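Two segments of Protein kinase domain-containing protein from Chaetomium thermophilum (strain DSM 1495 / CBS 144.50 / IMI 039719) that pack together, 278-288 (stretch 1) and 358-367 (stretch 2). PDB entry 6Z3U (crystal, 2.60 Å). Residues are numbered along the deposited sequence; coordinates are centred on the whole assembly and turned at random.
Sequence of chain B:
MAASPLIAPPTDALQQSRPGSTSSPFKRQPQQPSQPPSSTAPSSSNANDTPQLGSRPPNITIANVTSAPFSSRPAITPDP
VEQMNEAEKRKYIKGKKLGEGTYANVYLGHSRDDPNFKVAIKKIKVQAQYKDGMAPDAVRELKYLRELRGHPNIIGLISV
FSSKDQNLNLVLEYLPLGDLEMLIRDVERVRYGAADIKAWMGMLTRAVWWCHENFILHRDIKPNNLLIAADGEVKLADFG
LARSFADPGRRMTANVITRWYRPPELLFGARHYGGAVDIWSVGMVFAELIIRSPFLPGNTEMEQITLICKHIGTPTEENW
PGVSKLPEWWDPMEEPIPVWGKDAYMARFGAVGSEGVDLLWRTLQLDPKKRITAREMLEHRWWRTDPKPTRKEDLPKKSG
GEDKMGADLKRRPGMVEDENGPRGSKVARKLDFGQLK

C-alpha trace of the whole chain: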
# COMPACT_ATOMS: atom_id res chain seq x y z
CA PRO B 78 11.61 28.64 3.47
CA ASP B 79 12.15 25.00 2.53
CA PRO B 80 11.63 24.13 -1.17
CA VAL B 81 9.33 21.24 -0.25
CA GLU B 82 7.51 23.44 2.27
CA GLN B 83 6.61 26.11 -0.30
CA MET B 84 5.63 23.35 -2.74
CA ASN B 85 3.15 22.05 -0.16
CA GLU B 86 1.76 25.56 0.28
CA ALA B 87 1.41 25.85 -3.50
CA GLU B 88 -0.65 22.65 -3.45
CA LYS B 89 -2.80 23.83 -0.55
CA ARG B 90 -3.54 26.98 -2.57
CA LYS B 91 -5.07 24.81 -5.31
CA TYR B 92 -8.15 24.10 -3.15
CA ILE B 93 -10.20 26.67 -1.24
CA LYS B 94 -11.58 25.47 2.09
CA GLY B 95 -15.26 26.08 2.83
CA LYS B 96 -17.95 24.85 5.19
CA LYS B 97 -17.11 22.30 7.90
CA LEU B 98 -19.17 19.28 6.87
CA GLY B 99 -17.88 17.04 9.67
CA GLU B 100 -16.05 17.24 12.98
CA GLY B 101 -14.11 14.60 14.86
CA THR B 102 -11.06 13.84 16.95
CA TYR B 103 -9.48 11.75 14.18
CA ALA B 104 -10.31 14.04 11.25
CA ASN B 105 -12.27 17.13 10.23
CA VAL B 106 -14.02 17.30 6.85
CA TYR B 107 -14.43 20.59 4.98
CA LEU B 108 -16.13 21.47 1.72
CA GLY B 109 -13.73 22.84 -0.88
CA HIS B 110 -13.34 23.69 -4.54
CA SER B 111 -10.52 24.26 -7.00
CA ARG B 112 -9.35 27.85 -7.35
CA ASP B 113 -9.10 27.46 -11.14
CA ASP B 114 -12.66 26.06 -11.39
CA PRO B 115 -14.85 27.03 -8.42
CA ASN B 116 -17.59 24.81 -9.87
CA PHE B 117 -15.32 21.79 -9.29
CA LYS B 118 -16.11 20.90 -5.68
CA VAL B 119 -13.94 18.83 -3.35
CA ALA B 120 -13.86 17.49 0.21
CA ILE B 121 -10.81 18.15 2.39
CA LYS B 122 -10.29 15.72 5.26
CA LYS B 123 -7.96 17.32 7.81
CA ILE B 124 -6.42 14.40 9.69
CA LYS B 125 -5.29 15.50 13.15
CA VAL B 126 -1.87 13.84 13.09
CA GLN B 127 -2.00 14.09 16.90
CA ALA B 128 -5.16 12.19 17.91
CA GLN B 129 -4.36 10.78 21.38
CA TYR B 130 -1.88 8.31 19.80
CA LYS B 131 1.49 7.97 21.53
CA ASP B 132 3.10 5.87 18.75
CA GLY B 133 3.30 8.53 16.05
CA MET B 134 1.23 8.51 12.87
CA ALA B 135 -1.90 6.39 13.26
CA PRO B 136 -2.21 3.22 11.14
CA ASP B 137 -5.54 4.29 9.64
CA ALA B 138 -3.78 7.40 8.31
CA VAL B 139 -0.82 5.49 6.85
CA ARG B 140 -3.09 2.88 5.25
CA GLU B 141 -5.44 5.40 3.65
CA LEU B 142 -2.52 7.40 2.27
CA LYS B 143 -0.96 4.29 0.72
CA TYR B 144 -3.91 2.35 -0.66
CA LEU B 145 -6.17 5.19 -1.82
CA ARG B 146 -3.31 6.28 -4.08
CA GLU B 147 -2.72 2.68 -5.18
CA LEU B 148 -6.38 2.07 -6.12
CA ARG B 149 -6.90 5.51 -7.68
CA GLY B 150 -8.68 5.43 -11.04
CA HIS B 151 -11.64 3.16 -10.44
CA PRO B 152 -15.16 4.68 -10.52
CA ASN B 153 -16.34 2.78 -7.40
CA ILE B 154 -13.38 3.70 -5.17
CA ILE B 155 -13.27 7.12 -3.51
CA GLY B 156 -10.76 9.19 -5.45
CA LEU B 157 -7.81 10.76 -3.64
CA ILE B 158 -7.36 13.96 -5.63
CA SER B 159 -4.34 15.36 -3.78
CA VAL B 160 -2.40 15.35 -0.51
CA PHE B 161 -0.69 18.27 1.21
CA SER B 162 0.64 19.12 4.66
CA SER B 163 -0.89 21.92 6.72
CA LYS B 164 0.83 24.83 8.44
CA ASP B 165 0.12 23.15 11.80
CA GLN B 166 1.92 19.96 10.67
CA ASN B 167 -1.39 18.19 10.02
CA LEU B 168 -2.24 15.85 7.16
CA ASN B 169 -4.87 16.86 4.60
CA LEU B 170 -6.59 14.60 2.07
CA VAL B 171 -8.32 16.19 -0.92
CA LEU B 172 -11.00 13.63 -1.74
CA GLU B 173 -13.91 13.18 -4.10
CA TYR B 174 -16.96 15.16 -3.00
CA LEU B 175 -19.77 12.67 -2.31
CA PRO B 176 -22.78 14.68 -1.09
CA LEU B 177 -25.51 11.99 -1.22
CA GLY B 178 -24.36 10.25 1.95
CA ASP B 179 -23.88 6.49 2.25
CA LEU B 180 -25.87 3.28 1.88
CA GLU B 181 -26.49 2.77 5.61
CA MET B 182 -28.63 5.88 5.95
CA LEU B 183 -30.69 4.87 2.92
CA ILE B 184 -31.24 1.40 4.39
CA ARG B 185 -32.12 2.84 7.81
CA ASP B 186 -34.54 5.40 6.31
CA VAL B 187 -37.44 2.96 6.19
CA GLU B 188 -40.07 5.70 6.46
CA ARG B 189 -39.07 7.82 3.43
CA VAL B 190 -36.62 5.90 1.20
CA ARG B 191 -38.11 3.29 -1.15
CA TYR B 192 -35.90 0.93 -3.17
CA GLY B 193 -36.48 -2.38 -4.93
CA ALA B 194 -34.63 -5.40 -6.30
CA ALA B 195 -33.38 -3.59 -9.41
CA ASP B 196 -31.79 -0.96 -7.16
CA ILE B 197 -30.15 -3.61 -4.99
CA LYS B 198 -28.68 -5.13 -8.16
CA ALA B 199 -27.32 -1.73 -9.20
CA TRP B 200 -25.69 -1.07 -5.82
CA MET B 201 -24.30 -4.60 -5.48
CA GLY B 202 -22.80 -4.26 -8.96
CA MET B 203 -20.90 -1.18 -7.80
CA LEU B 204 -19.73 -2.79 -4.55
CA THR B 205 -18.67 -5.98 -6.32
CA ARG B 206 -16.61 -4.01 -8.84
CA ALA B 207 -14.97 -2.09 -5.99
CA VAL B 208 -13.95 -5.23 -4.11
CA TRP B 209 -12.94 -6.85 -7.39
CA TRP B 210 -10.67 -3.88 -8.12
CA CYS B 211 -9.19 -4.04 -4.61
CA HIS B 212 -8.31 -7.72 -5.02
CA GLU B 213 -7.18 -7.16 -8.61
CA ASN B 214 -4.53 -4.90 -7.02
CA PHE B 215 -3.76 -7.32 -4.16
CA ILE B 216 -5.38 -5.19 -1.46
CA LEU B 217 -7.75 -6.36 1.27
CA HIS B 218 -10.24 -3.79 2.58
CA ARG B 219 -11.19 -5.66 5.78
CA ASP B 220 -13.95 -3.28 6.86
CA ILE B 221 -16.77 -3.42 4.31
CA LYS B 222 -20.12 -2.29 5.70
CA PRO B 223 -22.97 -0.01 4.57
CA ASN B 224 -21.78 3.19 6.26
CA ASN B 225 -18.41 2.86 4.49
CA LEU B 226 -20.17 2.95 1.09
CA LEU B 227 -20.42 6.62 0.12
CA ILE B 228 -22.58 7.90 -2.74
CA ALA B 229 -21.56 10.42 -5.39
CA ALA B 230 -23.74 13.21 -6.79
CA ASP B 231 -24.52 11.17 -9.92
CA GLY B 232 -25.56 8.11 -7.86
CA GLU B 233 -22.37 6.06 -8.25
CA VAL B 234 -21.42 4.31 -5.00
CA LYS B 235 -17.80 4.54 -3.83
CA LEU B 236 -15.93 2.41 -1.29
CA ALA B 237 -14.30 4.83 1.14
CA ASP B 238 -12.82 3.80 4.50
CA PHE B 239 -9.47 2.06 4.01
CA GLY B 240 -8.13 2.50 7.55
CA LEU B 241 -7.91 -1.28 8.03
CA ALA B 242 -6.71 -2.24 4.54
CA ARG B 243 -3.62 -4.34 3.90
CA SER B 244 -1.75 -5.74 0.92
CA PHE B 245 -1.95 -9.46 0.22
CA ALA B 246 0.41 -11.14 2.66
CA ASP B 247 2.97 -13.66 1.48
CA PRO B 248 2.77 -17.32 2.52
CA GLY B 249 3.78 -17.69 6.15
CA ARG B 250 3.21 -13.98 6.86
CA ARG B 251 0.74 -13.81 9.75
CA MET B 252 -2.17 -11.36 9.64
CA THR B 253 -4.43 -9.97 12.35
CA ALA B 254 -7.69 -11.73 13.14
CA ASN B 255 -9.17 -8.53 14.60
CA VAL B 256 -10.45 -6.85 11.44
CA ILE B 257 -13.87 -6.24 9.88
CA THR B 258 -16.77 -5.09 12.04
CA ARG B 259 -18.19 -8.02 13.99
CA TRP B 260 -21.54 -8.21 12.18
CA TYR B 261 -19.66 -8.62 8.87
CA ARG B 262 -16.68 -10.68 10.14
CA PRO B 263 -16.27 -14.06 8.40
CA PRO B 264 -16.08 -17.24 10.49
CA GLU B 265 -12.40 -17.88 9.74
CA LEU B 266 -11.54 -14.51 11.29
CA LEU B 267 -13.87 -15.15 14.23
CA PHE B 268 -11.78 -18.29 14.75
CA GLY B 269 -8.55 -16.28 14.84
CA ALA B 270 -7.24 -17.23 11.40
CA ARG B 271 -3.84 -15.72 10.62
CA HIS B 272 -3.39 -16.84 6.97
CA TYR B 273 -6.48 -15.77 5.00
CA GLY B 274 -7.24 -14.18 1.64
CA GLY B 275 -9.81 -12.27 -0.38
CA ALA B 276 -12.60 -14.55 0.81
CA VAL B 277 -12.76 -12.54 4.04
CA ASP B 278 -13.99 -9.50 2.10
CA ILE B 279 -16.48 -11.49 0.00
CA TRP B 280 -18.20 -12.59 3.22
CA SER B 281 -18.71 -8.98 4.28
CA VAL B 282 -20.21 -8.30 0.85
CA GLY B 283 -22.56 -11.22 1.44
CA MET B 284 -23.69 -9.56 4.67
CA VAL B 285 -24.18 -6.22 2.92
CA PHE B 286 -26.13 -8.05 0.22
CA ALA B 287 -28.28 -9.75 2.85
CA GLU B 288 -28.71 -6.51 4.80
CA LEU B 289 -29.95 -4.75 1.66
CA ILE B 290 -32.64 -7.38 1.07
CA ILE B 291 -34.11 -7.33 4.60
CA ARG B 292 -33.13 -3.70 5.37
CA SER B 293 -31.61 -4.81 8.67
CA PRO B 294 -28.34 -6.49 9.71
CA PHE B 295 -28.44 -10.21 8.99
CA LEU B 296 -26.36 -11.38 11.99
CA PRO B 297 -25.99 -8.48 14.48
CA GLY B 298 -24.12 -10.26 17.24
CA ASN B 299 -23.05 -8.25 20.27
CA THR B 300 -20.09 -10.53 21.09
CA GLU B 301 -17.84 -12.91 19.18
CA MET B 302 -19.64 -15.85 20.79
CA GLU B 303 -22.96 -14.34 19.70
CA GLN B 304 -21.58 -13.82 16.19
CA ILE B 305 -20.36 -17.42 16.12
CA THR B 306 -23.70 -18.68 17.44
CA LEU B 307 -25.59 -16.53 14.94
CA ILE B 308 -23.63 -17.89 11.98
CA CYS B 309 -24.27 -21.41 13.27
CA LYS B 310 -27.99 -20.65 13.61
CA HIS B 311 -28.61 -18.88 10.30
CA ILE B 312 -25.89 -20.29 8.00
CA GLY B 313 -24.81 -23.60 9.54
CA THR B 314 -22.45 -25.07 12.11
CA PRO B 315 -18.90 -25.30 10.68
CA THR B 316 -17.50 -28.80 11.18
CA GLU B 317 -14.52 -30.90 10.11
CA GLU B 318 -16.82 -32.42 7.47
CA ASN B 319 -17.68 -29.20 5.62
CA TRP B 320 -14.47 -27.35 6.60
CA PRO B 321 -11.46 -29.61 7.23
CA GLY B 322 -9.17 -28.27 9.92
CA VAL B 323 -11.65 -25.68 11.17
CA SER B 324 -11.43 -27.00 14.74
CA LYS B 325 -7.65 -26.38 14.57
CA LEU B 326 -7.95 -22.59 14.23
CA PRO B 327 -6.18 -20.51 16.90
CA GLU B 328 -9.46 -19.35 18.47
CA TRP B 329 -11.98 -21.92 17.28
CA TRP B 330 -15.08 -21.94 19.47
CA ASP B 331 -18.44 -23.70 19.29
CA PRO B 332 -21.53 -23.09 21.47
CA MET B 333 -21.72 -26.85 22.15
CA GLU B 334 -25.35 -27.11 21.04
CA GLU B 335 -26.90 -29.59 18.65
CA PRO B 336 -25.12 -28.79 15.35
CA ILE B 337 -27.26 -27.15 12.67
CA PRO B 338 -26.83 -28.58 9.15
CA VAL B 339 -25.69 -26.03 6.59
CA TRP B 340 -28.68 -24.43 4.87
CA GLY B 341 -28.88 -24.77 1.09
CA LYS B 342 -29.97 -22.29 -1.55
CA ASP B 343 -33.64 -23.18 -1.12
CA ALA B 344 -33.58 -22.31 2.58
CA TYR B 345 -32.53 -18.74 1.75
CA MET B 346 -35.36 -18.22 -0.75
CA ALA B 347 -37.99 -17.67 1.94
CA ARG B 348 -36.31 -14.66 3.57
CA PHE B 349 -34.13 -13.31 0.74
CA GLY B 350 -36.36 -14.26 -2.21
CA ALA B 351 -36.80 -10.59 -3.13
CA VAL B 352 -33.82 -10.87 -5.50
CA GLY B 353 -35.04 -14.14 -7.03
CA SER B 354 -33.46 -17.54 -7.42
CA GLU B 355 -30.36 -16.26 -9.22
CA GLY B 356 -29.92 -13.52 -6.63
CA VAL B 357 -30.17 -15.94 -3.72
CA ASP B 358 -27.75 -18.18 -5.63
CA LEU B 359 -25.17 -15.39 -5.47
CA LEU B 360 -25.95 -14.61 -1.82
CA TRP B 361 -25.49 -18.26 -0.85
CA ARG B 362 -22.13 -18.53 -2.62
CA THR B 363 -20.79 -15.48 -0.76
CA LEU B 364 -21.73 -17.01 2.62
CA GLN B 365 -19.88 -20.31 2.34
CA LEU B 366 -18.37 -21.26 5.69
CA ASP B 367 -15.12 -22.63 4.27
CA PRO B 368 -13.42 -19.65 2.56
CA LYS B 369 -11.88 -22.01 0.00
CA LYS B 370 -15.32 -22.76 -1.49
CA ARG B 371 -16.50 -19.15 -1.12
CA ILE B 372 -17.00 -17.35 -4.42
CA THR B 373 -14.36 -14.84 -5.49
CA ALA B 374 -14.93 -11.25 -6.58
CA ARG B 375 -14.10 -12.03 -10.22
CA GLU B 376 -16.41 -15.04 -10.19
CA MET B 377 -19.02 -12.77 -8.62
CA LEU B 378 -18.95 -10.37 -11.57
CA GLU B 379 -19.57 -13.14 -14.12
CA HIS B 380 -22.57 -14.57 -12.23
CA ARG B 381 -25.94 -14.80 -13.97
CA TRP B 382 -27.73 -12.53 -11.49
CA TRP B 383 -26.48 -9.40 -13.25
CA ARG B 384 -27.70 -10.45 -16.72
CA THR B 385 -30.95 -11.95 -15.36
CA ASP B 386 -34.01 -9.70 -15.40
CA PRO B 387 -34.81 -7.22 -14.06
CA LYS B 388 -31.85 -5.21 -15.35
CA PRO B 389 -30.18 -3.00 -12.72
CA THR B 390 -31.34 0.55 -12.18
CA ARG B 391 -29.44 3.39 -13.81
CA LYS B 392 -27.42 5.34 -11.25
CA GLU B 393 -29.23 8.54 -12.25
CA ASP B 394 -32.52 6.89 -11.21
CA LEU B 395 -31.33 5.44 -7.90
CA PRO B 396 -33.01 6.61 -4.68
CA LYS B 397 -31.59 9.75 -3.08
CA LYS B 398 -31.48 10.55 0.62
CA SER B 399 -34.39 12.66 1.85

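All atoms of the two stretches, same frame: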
# COMPACT_ATOMS: atom_id res chain seq x y z
N ASP B 278 -13.22 -10.65 2.55
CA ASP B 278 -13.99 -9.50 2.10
C ASP B 278 -15.29 -9.92 1.42
O ASP B 278 -16.31 -9.24 1.57
CB ASP B 278 -13.16 -8.64 1.14
CG ASP B 278 -12.20 -7.71 1.86
OD1 ASP B 278 -12.49 -7.34 3.02
OD2 ASP B 278 -11.17 -7.35 1.26
N ILE B 279 -15.27 -11.03 0.68
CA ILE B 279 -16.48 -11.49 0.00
C ILE B 279 -17.58 -11.77 1.02
O ILE B 279 -18.76 -11.48 0.78
CB ILE B 279 -16.17 -12.72 -0.87
CG1 ILE B 279 -15.77 -12.29 -2.28
CG2 ILE B 279 -17.36 -13.66 -0.93
CD1 ILE B 279 -14.60 -11.35 -2.33
N TRP B 280 -17.21 -12.33 2.18
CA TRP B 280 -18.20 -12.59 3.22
C TRP B 280 -18.89 -11.31 3.65
O TRP B 280 -20.12 -11.27 3.79
CB TRP B 280 -17.54 -13.27 4.42
CG TRP B 280 -18.47 -13.50 5.56
CD1 TRP B 280 -18.86 -12.60 6.51
CD2 TRP B 280 -19.12 -14.74 5.90
NE1 TRP B 280 -19.72 -13.19 7.41
CE2 TRP B 280 -19.89 -14.50 7.06
CE3 TRP B 280 -19.12 -16.01 5.34
CZ2 TRP B 280 -20.66 -15.49 7.66
CZ3 TRP B 280 -19.88 -17.00 5.94
CH2 TRP B 280 -20.64 -16.74 7.08
N SER B 281 -18.11 -10.26 3.90
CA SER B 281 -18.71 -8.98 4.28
C SER B 281 -19.66 -8.48 3.20
O SER B 281 -20.73 -7.95 3.51
CB SER B 281 -17.61 -7.95 4.54
OG SER B 281 -16.82 -8.34 5.64
N VAL B 282 -19.30 -8.66 1.93
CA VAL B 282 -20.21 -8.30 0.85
C VAL B 282 -21.50 -9.11 0.97
O VAL B 282 -22.60 -8.57 0.81
CB VAL B 282 -19.53 -8.52 -0.51
CG1 VAL B 282 -20.55 -8.45 -1.63
CG2 VAL B 282 -18.45 -7.48 -0.72
N GLY B 283 -21.38 -10.40 1.25
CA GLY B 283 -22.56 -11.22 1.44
C GLY B 283 -23.47 -10.67 2.52
O GLY B 283 -24.70 -10.73 2.41
N MET B 284 -22.88 -10.14 3.60
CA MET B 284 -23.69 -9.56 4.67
C MET B 284 -24.30 -8.23 4.26
O MET B 284 -25.42 -7.91 4.67
CB MET B 284 -22.84 -9.40 5.93
CG MET B 284 -22.47 -10.72 6.58
SD MET B 284 -23.93 -11.63 7.12
CE MET B 284 -23.33 -13.32 7.11
N VAL B 285 -23.59 -7.44 3.46
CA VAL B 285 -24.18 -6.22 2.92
C VAL B 285 -25.29 -6.56 1.94
O VAL B 285 -26.35 -5.92 1.93
CB VAL B 285 -23.09 -5.34 2.26
CG1 VAL B 285 -23.73 -4.21 1.48
CG2 VAL B 285 -22.14 -4.80 3.31
N PHE B 286 -25.08 -7.58 1.11
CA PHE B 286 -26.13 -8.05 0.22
C PHE B 286 -27.36 -8.46 1.02
O PHE B 286 -28.48 -8.02 0.74
CB PHE B 286 -25.61 -9.21 -0.63
CG PHE B 286 -26.49 -9.58 -1.80
CD1 PHE B 286 -27.63 -8.86 -2.10
CD2 PHE B 286 -26.16 -10.67 -2.59
CE1 PHE B 286 -28.43 -9.21 -3.17
CE2 PHE B 286 -26.95 -11.03 -3.66
CZ PHE B 286 -28.09 -10.30 -3.95
N ALA B 287 -27.16 -9.30 2.04
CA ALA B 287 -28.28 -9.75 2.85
C ALA B 287 -28.94 -8.59 3.57
O ALA B 287 -30.17 -8.53 3.67
CB ALA B 287 -27.82 -10.81 3.85
N GLU B 288 -28.14 -7.66 4.10
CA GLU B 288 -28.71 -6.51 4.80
C GLU B 288 -29.55 -5.64 3.88
O GLU B 288 -30.54 -5.05 4.32
CB GLU B 288 -27.59 -5.68 5.44
CG GLU B 288 -28.09 -4.45 6.16
CD GLU B 288 -27.05 -3.90 7.11
OE1 GLU B 288 -27.25 -2.78 7.63
OE2 GLU B 288 -26.02 -4.58 7.33
N ASP B 358 -28.90 -17.34 -5.27
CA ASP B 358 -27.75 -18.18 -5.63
C ASP B 358 -26.45 -17.45 -5.33
O ASP B 358 -25.53 -18.01 -4.72
CB ASP B 358 -27.84 -18.56 -7.10
CG ASP B 358 -26.73 -19.51 -7.53
OD1 ASP B 358 -26.74 -20.67 -7.09
OD2 ASP B 358 -25.85 -19.09 -8.31
N LEU B 359 -26.36 -16.18 -5.75
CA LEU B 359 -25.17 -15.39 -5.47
C LEU B 359 -24.98 -15.19 -3.97
O LEU B 359 -23.87 -15.36 -3.45
CB LEU B 359 -25.27 -14.04 -6.18
CG LEU B 359 -24.08 -13.09 -6.05
CD1 LEU B 359 -22.84 -13.74 -6.61
CD2 LEU B 359 -24.36 -11.77 -6.74
N LEU B 360 -26.05 -14.81 -3.26
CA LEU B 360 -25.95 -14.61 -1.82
C LEU B 360 -25.39 -15.85 -1.13
O LEU B 360 -24.50 -15.76 -0.29
CB LEU B 360 -27.33 -14.26 -1.25
CG LEU B 360 -27.43 -13.39 0.00
CD1 LEU B 360 -28.61 -13.84 0.86
CD2 LEU B 360 -26.16 -13.37 0.83
N TRP B 361 -25.91 -17.02 -1.50
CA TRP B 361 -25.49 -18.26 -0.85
C TRP B 361 -24.03 -18.58 -1.12
O TRP B 361 -23.34 -19.13 -0.25
CB TRP B 361 -26.39 -19.40 -1.32
CG TRP B 361 -26.01 -20.74 -0.80
CD1 TRP B 361 -26.28 -21.26 0.43
CD2 TRP B 361 -25.30 -21.76 -1.51
NE1 TRP B 361 -25.78 -22.53 0.53
CE2 TRP B 361 -25.17 -22.86 -0.65
CE3 TRP B 361 -24.74 -21.84 -2.80
CZ2 TRP B 361 -24.52 -24.03 -1.03
CZ3 TRP B 361 -24.10 -23.00 -3.17
CH2 TRP B 361 -23.99 -24.08 -2.29
N ARG B 362 -23.53 -18.25 -2.32
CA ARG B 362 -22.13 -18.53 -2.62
C ARG B 362 -21.19 -17.61 -1.84
O ARG B 362 -20.07 -18.01 -1.53
CB ARG B 362 -21.87 -18.41 -4.12
CG ARG B 362 -22.61 -19.43 -4.96
CD ARG B 362 -22.04 -19.52 -6.37
NE ARG B 362 -22.94 -20.22 -7.29
CZ ARG B 362 -23.05 -21.54 -7.38
NH1 ARG B 362 -22.32 -22.33 -6.61
NH2 ARG B 362 -23.90 -22.07 -8.25
N THR B 363 -21.63 -16.39 -1.53
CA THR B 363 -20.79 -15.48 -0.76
C THR B 363 -20.73 -15.83 0.71
O THR B 363 -19.82 -15.37 1.41
CB THR B 363 -21.29 -14.04 -0.89
OG1 THR B 363 -22.60 -13.93 -0.31
CG2 THR B 363 -21.35 -13.61 -2.35
N LEU B 364 -21.66 -16.64 1.21
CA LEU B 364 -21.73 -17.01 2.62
C LEU B 364 -21.40 -18.48 2.83
O LEU B 364 -22.03 -19.17 3.63
CB LEU B 364 -23.11 -16.68 3.18
CG LEU B 364 -23.56 -15.23 3.01
CD1 LEU B 364 -24.89 -14.99 3.71
CD2 LEU B 364 -22.50 -14.27 3.53
N GLN B 365 -20.41 -18.98 2.10
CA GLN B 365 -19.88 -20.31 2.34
C GLN B 365 -18.96 -20.28 3.55
O GLN B 365 -18.10 -19.41 3.66
CB GLN B 365 -19.13 -20.83 1.12
CG GLN B 365 -20.01 -21.05 -0.10
CD GLN B 365 -21.08 -22.10 0.15
OE1 GLN B 365 -20.78 -23.28 0.30
NE2 GLN B 365 -22.33 -21.66 0.19
N LEU B 366 -19.15 -21.24 4.46
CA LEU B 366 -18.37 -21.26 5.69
C LEU B 366 -16.88 -21.41 5.39
O LEU B 366 -16.06 -20.60 5.85
CB LEU B 366 -18.86 -22.39 6.59
CG LEU B 366 -20.31 -22.24 7.05
CD1 LEU B 366 -20.82 -23.53 7.66
CD2 LEU B 366 -20.44 -21.10 8.05
N ASP B 367 -16.52 -22.42 4.63
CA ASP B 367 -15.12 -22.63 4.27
C ASP B 367 -14.71 -21.59 3.24
O ASP B 367 -15.26 -21.59 2.13
CB ASP B 367 -14.92 -24.04 3.74
CG ASP B 367 -13.46 -24.41 3.60
OD1 ASP B 367 -12.60 -23.51 3.66
OD2 ASP B 367 -13.17 -25.61 3.44

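The contact between 278-288 and 358-367 is helix against helix at its centre, with the chain that leaves the second helix extending it. The two axes approach to 8.8 Å and their N-to-C directions differ by 141°, so the segments run roughly counter to each other. Together they bury 527 Å², and no hydrogen bond crosses between them; the evidence for association is therefore close packing, most of it apolar. Three residues carry the largest areas: W280 with 83 Å², L364 with 77 Å² and T363 with 68 Å².

W280 and L364 form a pair. Neither CA-to-CB bond points straight at the other segment; both lie sideways, and in each case the end of the side chain comes nearer. With chi1 at 177° (t) and chi2 at -81°, the indole presents a face to L364, whose m,t rotamer places CD2 over it. The L364 CD2 atom lies 4.2 Å from the centroid of the W280 six-membered ring and only 13° off the ring normal, the geometry of a CH-pi contact. The same methyl is shared with two further residues of the first helix: L364 CD2 is 3.8 Å from M284 CE and 3.7 Å from G283 CA. M284 reaches it although its CA-to-CB bond points away, because the end of its side chain turns back. Elsewhere round the indole, the chain after L364 makes further contacts. The carbonyl oxygen of Q365 sits at the ring edge, near its plane, with Q365 O 3.8 Å from W280 CZ3, while L366 CD2 approaches W280 CH2 obliquely at 4.5 Å.

T363 marks the tightest part of the interface. Its CA is 5.1 Å from that of G283, the nearest backbone register between the segments, and T363 OG1 lies 3.2 Å from G283 CA. Glycine makes this possible: an ideal CB on G283 would point toward the second segment and fall 2.5 Å from T363 OG1 and 2.4 Å from L364 CD2, a clash with both. The threonine hydroxyl is not spent on the partner helix. In the p rotamer it donates to a carbonyl of its own helix, T363 OG1 to L360 O at 2.6 Å, and its contact with G283 is packing against CA, with no hydrogen bond between them. The backbone of T363 also contributes, since T363 O is 3.7 Å from W280 CA and 3.8 Å from I279 CG2.

Farther along, L360 and F286 continue the apolar surface. L360 CD2 packs 3.4 Å from G283 O and 4.3 Å from A287 CB. The F286 CA-to-CB bond points toward the second segment, and F286 CD2 lies 4.0 Å from L360 CG and F286 CE2 4.1 Å from L359 CD2. The polar side chains of R362 and D358 stay out of the contact; they pair within their own helix through a salt bridge, R362 NE to D358 OD2 at 3.3 Å.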